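Local structure of glucanase (Clostridium thermocellum, 5GXX) at residues Gly36-Asn41 with Ser124-Glu129. The protein probably hydrolyses internal beta-1,4-glucosidic bonds of cellulose as a family 9 endoglucanase of the cellulosome. The protein carries 1 engineered substitution. Residues are numbered along the deposited sequence; the frame is centred on the assembly and turned at random.
Sequences GDATMN and SAEVIE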
loop_
_atom_site.group_PDB
_atom_site.type_symbol
_atom_site.label_atom_id
_atom_site.label_comp_id
_atom_site.label_asym_id
_atom_site.label_seq_id
_atom_site.Cartn_x
_atom_site.Cartn_y
_atom_site.Cartn_z
ATOM N N GLY A 36 6.644 -2.655 34.012
ATOM C CA GLY A 36 5.729 -1.711 34.642
ATOM C C GLY A 36 4.336 -2.317 34.664
ATOM O O GLY A 36 4.157 -3.431 34.164
ATOM N N ASP A 37 3.351 -1.575 35.182
ATOM C CA ASP A 37 1.943 -1.979 35.123
ATOM C C ASP A 37 1.573 -2.284 33.674
ATOM O O ASP A 37 1.954 -1.560 32.741
ATOM C CB ASP A 37 1.018 -0.875 35.654
ATOM C CG ASP A 37 1.113 -0.692 37.153
ATOM O OD1 ASP A 37 1.685 -1.550 37.856
ATOM O OD2 ASP A 37 0.618 0.347 37.646
ATOM N N ALA A 38 0.869 -3.398 33.503
ATOM C CA ALA A 38 0.465 -3.852 32.176
ATOM C C ALA A 38 -0.899 -4.520 32.286
ATOM O O ALA A 38 -1.298 -4.968 33.359
ATOM C CB ALA A 38 1.504 -4.825 31.593
ATOM N N THR A 39 -1.595 -4.567 31.156
ATOM C CA THR A 39 -2.916 -5.170 31.022
ATOM C C THR A 39 -3.881 -4.717 32.115
ATOM O O THR A 39 -4.627 -5.512 32.676
ATOM C CB THR A 39 -2.858 -6.703 30.751
ATOM O OG1 THR A 39 -2.328 -7.412 31.879
ATOM C CG2 THR A 39 -1.926 -6.988 29.568
ATOM N N MET A 40 -3.866 -3.408 32.375
ATOM C CA MET A 40 -4.662 -2.807 33.434
ATOM C C MET A 40 -6.167 -2.812 33.141
ATOM O O MET A 40 -6.957 -2.545 34.037
ATOM C CB MET A 40 -4.178 -1.386 33.759
ATOM C CG MET A 40 -2.823 -1.364 34.469
ATOM S SD MET A 40 -2.744 -2.237 36.041
ATOM C CE MET A 40 -3.744 -1.161 37.069
ATOM N N ASN A 41 -6.544 -3.102 31.899
ATOM C CA ASN A 41 -7.956 -3.251 31.542
ATOM C C ASN A 41 -8.488 -4.679 31.692
ATOM O O ASN A 41 -9.653 -4.962 31.405
ATOM C CB ASN A 41 -8.205 -2.713 30.127
ATOM C CG ASN A 41 -8.009 -1.206 30.027
ATOM O OD1 ASN A 41 -8.175 -0.475 31.006
ATOM N ND2 ASN A 41 -7.681 -0.735 28.831
ATOM N N SER A 124 5.911 -6.051 23.891
ATOM C CA SER A 124 6.022 -5.966 25.342
ATOM C C SER A 124 4.664 -5.826 26.026
ATOM O O SER A 124 3.751 -5.163 25.510
ATOM C CB SER A 124 6.939 -4.795 25.722
ATOM O OG SER A 124 8.257 -5.040 25.240
ATOM N N ALA A 125 4.555 -6.447 27.198
ATOM C CA ALA A 125 3.338 -6.452 28.000
ATOM C C ALA A 125 2.681 -5.077 28.126
ATOM O O ALA A 125 1.469 -4.941 27.972
ATOM C CB ALA A 125 3.643 -7.005 29.407
ATOM N N GLU A 126 3.494 -4.061 28.399
ATOM C CA GLU A 126 2.975 -2.745 28.756
ATOM C C GLU A 126 2.275 -2.014 27.609
ATOM O O GLU A 126 1.560 -1.031 27.851
ATOM C CB GLU A 126 4.100 -1.867 29.294
ATOM C CG GLU A 126 4.737 -2.309 30.615
ATOM C CD GLU A 126 5.748 -3.439 30.476
ATOM O OE1 GLU A 126 6.113 -3.840 29.341
ATOM O OE2 GLU A 126 6.163 -3.951 31.553
ATOM N N VAL A 127 2.488 -2.470 26.380
ATOM C CA VAL A 127 1.882 -1.798 25.225
ATOM C C VAL A 127 0.846 -2.658 24.496
ATOM O O VAL A 127 0.283 -2.212 23.496
ATOM C CB VAL A 127 2.955 -1.258 24.237
ATOM C CG1 VAL A 127 3.810 -0.186 24.936
ATOM C CG2 VAL A 127 3.808 -2.388 23.693
ATOM N N ILE A 128 0.541 -3.854 24.996
ATOM C CA ILE A 128 -0.358 -4.775 24.269
ATOM C C ILE A 128 -1.783 -4.241 24.064
ATOM O O ILE A 128 -2.449 -4.607 23.090
ATOM C CB ILE A 128 -0.380 -6.209 24.883
ATOM C CG1 ILE A 128 -0.961 -7.218 23.881
ATOM C CG2 ILE A 128 -1.159 -6.225 26.185
ATOM C CD1 ILE A 128 -0.754 -8.672 24.287
ATOM N N GLU A 129 -2.260 -3.380 24.961
ATOM C CA GLU A 129 -3.607 -2.828 24.825
ATOM C C GLU A 129 -3.750 -1.863 23.650
ATOM O O GLU A 129 -4.871 -1.602 23.216
ATOM C CB GLU A 129 -4.067 -2.183 26.135
ATOM C CG GLU A 129 -4.199 -3.203 27.259
ATOM C CD GLU A 129 -4.565 -2.586 28.597
ATOM O OE1 GLU A 129 -4.253 -1.397 28.833
ATOM O OE2 GLU A 129 -5.134 -3.311 29.435
HETATM O O HOH W 1 0.251 -0.456 30.843
HETATM O O HOH W 2 -0.840 -3.522 28.757
HETATM O O HOH W 3 -2.301 -1.376 31.033
#
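The side-chain amide of Asn41 lies offset over one face of the Glu129 carboxylate, the planes 14° apart and Asn41 ND2 3.6 Å from Glu129 CD, badly angled for a bond to OE1. In this loop region of the family 9 (alpha/alpha)6-barrel domain the pairing is made at the carboxylate edge instead: Asn41 N, close to the plane, donates to the syn lone pair of Glu129 OE2 at 2.8 Å. A water approaches OE1 from the opposite face. The example illustrates how acidic side chains that accept backbone N-H groups can join loops far apart in sequence: residues 36-41 follow helix 7-20, and 124-129 run into the first residues of the short helix 128-131.

Glu126 serves the other end. A turn about CB-CG (chi2 79°) lays CG beside Asp37 O and carries OE2 to Gly36 N, which reaches it at 2.8 Å from the anti side, 26° out of the carboxylate plane. Arg35 forms a salt bridge with the same oxygen, probably favouring the charged form of the acid.

Between these grips, Ala38 CB packs on Ala125 CB at 3.8 Å, and the methyls Thr39 CG2 and Ile128 CG2 touch at 3.6 Å. Thr39 OG1 is hydrogen-bonded to Tyr49 OH and Asp42 OD2. Water fills in for direct backbone pairing: one molecule accepts from Thr39 N and donates to Ala125 O, another donates to Asp37 O and weakly to Glu126 O. The water over the Glu129 carboxylate joins backbone to side chain, accepting from Met40 N and donating to Glu129 OE1 at 2.9 Å.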